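Local coordinates for conserved hypothetical protein (Streptococcus pneumoniae, PDB 2GK4) that probably acts as a CoaB-type phosphopantothenate-cysteine ligase in coenzyme A biosynthesis, at the interface of chains A and B. Sequence-based numbering; all coordinates share one arbitrary frame. Chains: chain A/B, conserved hypothetical protein.

Strand 21-25 of chain A pairs antiparallel with its copy in chain B, and the two contacts follow that pairing outward from the two-fold axis. Contact 1 lies at the centre, where the two strands meet; contact 2 covers the end of the ladder, where the residue preceding strand 21-25 of chain A meets the residue following it in chain B. The centres of their C-alpha atoms are about 10 Å apart, and A:Arg21 and B:Thr24 belong to both. The twin of contact 2 extends the pairing on the other side of the axis, so the two strands form one short antiparallel ladder that probably joins the subunits.

Contact 1: the interface of chains A and B. Residues chain A 17, 21-23; chain B 17, 22-24, 102, 138.
An antiparallel pairing of strand 21-25 from each chain, around a two-fold axis, makes this a continuous-sheet interface; A:Ser22 meets B:Thr24, and A:Ile23 meets B:Ile23. In this CoaB-like family the joined strands probably form the core of a dimer. The backbone link is a reciprocal pair: A:Ser22 N donates to B:Thr24 O at 3.0 Å, and B:Thr24 N returns a bond to A:Ser22 O at 2.9 Å. The first donor lies in the carbonyl plane, the second is tilted 21° from it. The B:Thr24 hydroxyl, OG1, stands beside the same rung, 3.6 Å from A:Ser22 CB.

At the axis the two isoleucines adopt different rotamers. A:Ile23 carries CG1 anti to the backbone N (chi1 176°), which carries CD1 across to B:Ile17 CD1 at 3.7 Å, where the two side chains cross nearly at right angles. The same methyl meets the selenomethionine B:Met102 tip to tip, 3.9 Å from its CE. B:Ile23 instead has CG1 beside its backbone N (chi1 -59°) and a further bend at chi2, so its CD1 folds back over A:Ile23 CB and reaches A:Ile17 CD1, each at 3.9 Å. Past the margin of this apolar cluster, B:Leu138 points CD2 toward the guanidinium of A:Arg21 at a looser distance.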
loop_
_atom_site.group_PDB
_atom_site.type_symbol
_atom_site.label_atom_id
_atom_site.label_comp_id
_atom_site.label_asym_id
_atom_site.label_seq_id
_atom_site.Cartn_x
_atom_site.Cartn_y
_atom_site.Cartn_z
ATOM N N ILE A 17 8.122 -3.892 3.239
ATOM C CA ILE A 17 8.528 -4.279 4.589
ATOM C C ILE A 17 8.808 -5.778 4.596
ATOM O O ILE A 17 9.835 -6.250 5.112
ATOM C CB ILE A 17 7.434 -3.941 5.624
ATOM C CG1 ILE A 17 7.351 -2.422 5.814
ATOM C CG2 ILE A 17 7.743 -4.593 6.970
ATOM C CD1 ILE A 17 6.076 -1.955 6.532
ATOM N N ARG A 21 3.495 -6.652 3.185
ATOM C CA ARG A 21 3.275 -5.271 3.650
ATOM C C ARG A 21 4.308 -4.319 3.057
ATOM O O ARG A 21 5.454 -4.709 2.862
ATOM C CB ARG A 21 3.334 -5.215 5.182
ATOM C CG ARG A 21 2.256 -6.039 5.860
ATOM C CD ARG A 21 2.339 -5.891 7.382
ATOM N NE ARG A 21 3.640 -6.294 7.919
ATOM C CZ ARG A 21 4.038 -6.096 9.176
ATOM N NH1 ARG A 21 3.237 -5.507 10.062
ATOM N NH2 ARG A 21 5.241 -6.511 9.556
ATOM N N SER A 22 3.883 -3.080 2.796
ATOM C CA SER A 22 4.779 -1.989 2.386
ATOM C C SER A 22 4.432 -0.743 3.148
ATOM O O SER A 22 3.305 -0.648 3.673
ATOM C CB SER A 22 4.548 -1.716 0.901
ATOM O OG SER A 22 5.056 -2.818 0.142
ATOM N N ILE A 23 5.377 0.192 3.247
ATOM C CA ILE A 23 5.002 1.535 3.689
ATOM C C ILE A 23 4.968 2.371 2.420
ATOM O O ILE A 23 5.951 2.442 1.654
ATOM C CB ILE A 23 5.971 2.116 4.734
ATOM C CG1 ILE A 23 5.577 3.555 5.086
ATOM C CG2 ILE A 23 7.459 1.993 4.288
ATOM C CD1 ILE A 23 6.278 4.039 6.378
ATOM N N ILE B 17 -0.786 6.077 8.216
ATOM C CA ILE B 17 0.105 6.499 9.292
ATOM C C ILE B 17 -0.080 8.016 9.468
ATOM O O ILE B 17 -0.177 8.533 10.589
ATOM C CB ILE B 17 1.580 6.184 8.949
ATOM C CG1 ILE B 17 1.825 4.667 8.922
ATOM C CG2 ILE B 17 2.556 6.898 9.930
ATOM C CD1 ILE B 17 2.961 4.300 7.953
ATOM N N SER B 22 1.004 5.269 4.349
ATOM C CA SER B 22 0.106 4.243 4.869
ATOM C C SER B 22 0.889 2.942 4.945
ATOM O O SER B 22 1.861 2.771 4.211
ATOM C CB SER B 22 -1.064 4.020 3.903
ATOM O OG SER B 22 -1.979 5.088 3.918
ATOM N N ILE B 23 0.476 2.031 5.824
ATOM C CA ILE B 23 0.932 0.640 5.681
ATOM C C ILE B 23 -0.085 -0.072 4.777
ATOM O O ILE B 23 -1.287 -0.082 5.083
ATOM C CB ILE B 23 1.013 -0.081 7.044
ATOM C CG1 ILE B 23 1.978 0.648 7.976
ATOM C CG2 ILE B 23 1.451 -1.568 6.790
ATOM C CD1 ILE B 23 3.415 0.771 7.361
ATOM N N THR B 24 0.378 -0.641 3.659
ATOM C CA THR B 24 -0.507 -1.268 2.685
ATOM C C THR B 24 -0.214 -2.771 2.625
ATOM O O THR B 24 0.910 -3.186 2.841
ATOM C CB THR B 24 -0.340 -0.632 1.285
ATOM O OG1 THR B 24 1.040 -0.739 0.880
ATOM C CG2 THR B 24 -0.720 0.879 1.334
HETATM N N MSE B 102 5.275 7.367 14.696
HETATM C CA MSE B 102 6.520 7.378 13.930
HETATM C C MSE B 102 7.335 8.561 14.390
HETATM O O MSE B 102 6.829 9.672 14.425
HETATM C CB MSE B 102 6.286 7.453 12.402
HETATM C CG MSE B 102 7.516 6.965 11.549
HETATM SE SE MSE B 102 7.072 6.609 9.650
HETATM C CE MSE B 102 5.563 5.619 9.823
ATOM N N LEU B 138 4.308 -0.197 15.912
ATOM C CA LEU B 138 3.032 -0.763 15.544
ATOM C C LEU B 138 2.553 -1.640 16.686
ATOM O O LEU B 138 3.354 -2.341 17.303
ATOM C CB LEU B 138 3.145 -1.585 14.262
ATOM C CG LEU B 138 3.744 -0.903 13.018
ATOM C CD1 LEU B 138 5.228 -1.211 12.985
ATOM C CD2 LEU B 138 3.091 -1.406 11.726
#

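Contact 2: the interface of chains A and B. Residues chain A 20-21; chain B 24-26, 93, 162.
The loop residue A:Val20, just ahead of strand 21-25 of chain A, and A:Arg21 at the start of that strand meet the far end of strand 21-25 of chain B and the loop that follows it at B:His26; the loop carrying B:Ala93 and strand 156-163, through B:Leu162, add to the surroundings. A:Arg21 pairs with B:Asn25 as an antiparallel bridge, and the next rung is the hydrogen bond from B:His26 N to A:Val20 O, 2.9 Å long. That bond is fairly straight, although the donor sits tilted 28° from the carbonyl plane.

A:Val20 is the main apolar element, with 83 Å² of its surface hidden by chain B. Its CG1 is anti to the backbone N (chi1 174°), a setting that turns this methyl toward B:Ala93 CB, 3.9 Å away, with B:His26 O beside it at 3.5 Å. The same methyl touches the flank of B:Asn25, whose side chain the valine crosses obliquely. CG2, the other branch, points toward B:Leu162 CD2 at 4.3 Å, a looser contact. B:His26 CB lies 3.9 Å from A:Val20 O.

B:Asn25 runs alongside A:Arg21, both side chains pointing the same way. The touch is between the amide nitrogen ND2 and the aliphatic CG of the arginine, 3.2 Å apart, while the guanidinium lies farther out, its plane turned 24° from that of the amide.

B:Asn25 and B:His26 begin a segment that resembles the conserved Asn-His-Ser motif of CoaB proteins, where the asparagine probably serves the substrate site. By pairing with this segment, the neighbouring subunit probably helps to hold its backbone in place next to the active site.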
loop_
_atom_site.group_PDB
_atom_site.type_symbol
_atom_site.label_atom_id
_atom_site.label_comp_id
_atom_site.label_asym_id
_atom_site.label_seq_id
_atom_site.Cartn_x
_atom_site.Cartn_y
_atom_site.Cartn_z
ATOM N N VAL A 20 4.235 -9.225 2.128
ATOM C CA VAL A 20 2.884 -8.681 1.940
ATOM C C VAL A 20 2.777 -7.156 2.185
ATOM O O VAL A 20 2.106 -6.443 1.415
ATOM C CB VAL A 20 1.845 -9.502 2.777
ATOM C CG1 VAL A 20 0.459 -8.875 2.711
ATOM C CG2 VAL A 20 1.787 -10.955 2.238
ATOM N N ARG A 21 3.495 -6.652 3.185
ATOM C CA ARG A 21 3.275 -5.271 3.650
ATOM C C ARG A 21 4.308 -4.319 3.057
ATOM O O ARG A 21 5.454 -4.709 2.862
ATOM C CB ARG A 21 3.334 -5.215 5.182
ATOM C CG ARG A 21 2.256 -6.039 5.860
ATOM C CD ARG A 21 2.339 -5.891 7.382
ATOM N NE ARG A 21 3.640 -6.294 7.919
ATOM C CZ ARG A 21 4.038 -6.096 9.176
ATOM N NH1 ARG A 21 3.237 -5.507 10.062
ATOM N NH2 ARG A 21 5.241 -6.511 9.556
ATOM N N THR B 24 0.378 -0.641 3.659
ATOM C CA THR B 24 -0.507 -1.268 2.685
ATOM C C THR B 24 -0.214 -2.771 2.625
ATOM O O THR B 24 0.910 -3.186 2.841
ATOM C CB THR B 24 -0.340 -0.632 1.285
ATOM O OG1 THR B 24 1.040 -0.739 0.880
ATOM C CG2 THR B 24 -0.720 0.879 1.334
ATOM N N ASN B 25 -1.236 -3.573 2.325
ATOM C CA ASN B 25 -1.097 -5.026 2.180
ATOM C C ASN B 25 -1.413 -5.424 0.749
ATOM O O ASN B 25 -2.443 -5.025 0.222
ATOM C CB ASN B 25 -2.070 -5.733 3.122
ATOM C CG ASN B 25 -1.767 -5.447 4.566
ATOM O OD1 ASN B 25 -2.333 -4.533 5.165
ATOM N ND2 ASN B 25 -0.844 -6.194 5.123
ATOM N N HIS B 26 -0.526 -6.197 0.128
ATOM C CA HIS B 26 -0.735 -6.665 -1.233
ATOM C C HIS B 26 -1.203 -8.120 -1.248
ATOM O O HIS B 26 -0.579 -9.014 -0.630
ATOM C CB HIS B 26 0.524 -6.466 -2.103
ATOM C CG HIS B 26 0.425 -7.084 -3.473
ATOM N ND1 HIS B 26 -0.324 -6.532 -4.494
ATOM C CD2 HIS B 26 0.986 -8.205 -3.985
ATOM C CE1 HIS B 26 -0.222 -7.289 -5.573
ATOM N NE2 HIS B 26 0.563 -8.313 -5.289
ATOM N N ALA B 93 -5.776 -10.096 3.009
ATOM C CA ALA B 93 -4.561 -9.741 3.752
ATOM C C ALA B 93 -4.846 -8.481 4.582
ATOM O O ALA B 93 -5.239 -7.438 4.054
ATOM C CB ALA B 93 -3.404 -9.500 2.812
ATOM N N LEU B 162 -0.632 -17.425 6.194
ATOM C CA LEU B 162 0.480 -17.404 5.240
ATOM C C LEU B 162 1.785 -17.104 5.991
ATOM O O LEU B 162 1.915 -16.050 6.614
ATOM C CB LEU B 162 0.229 -16.374 4.123
ATOM C CG LEU B 162 1.250 -16.197 2.984
ATOM C CD1 LEU B 162 1.489 -17.466 2.186
ATOM C CD2 LEU B 162 0.739 -15.133 2.033
#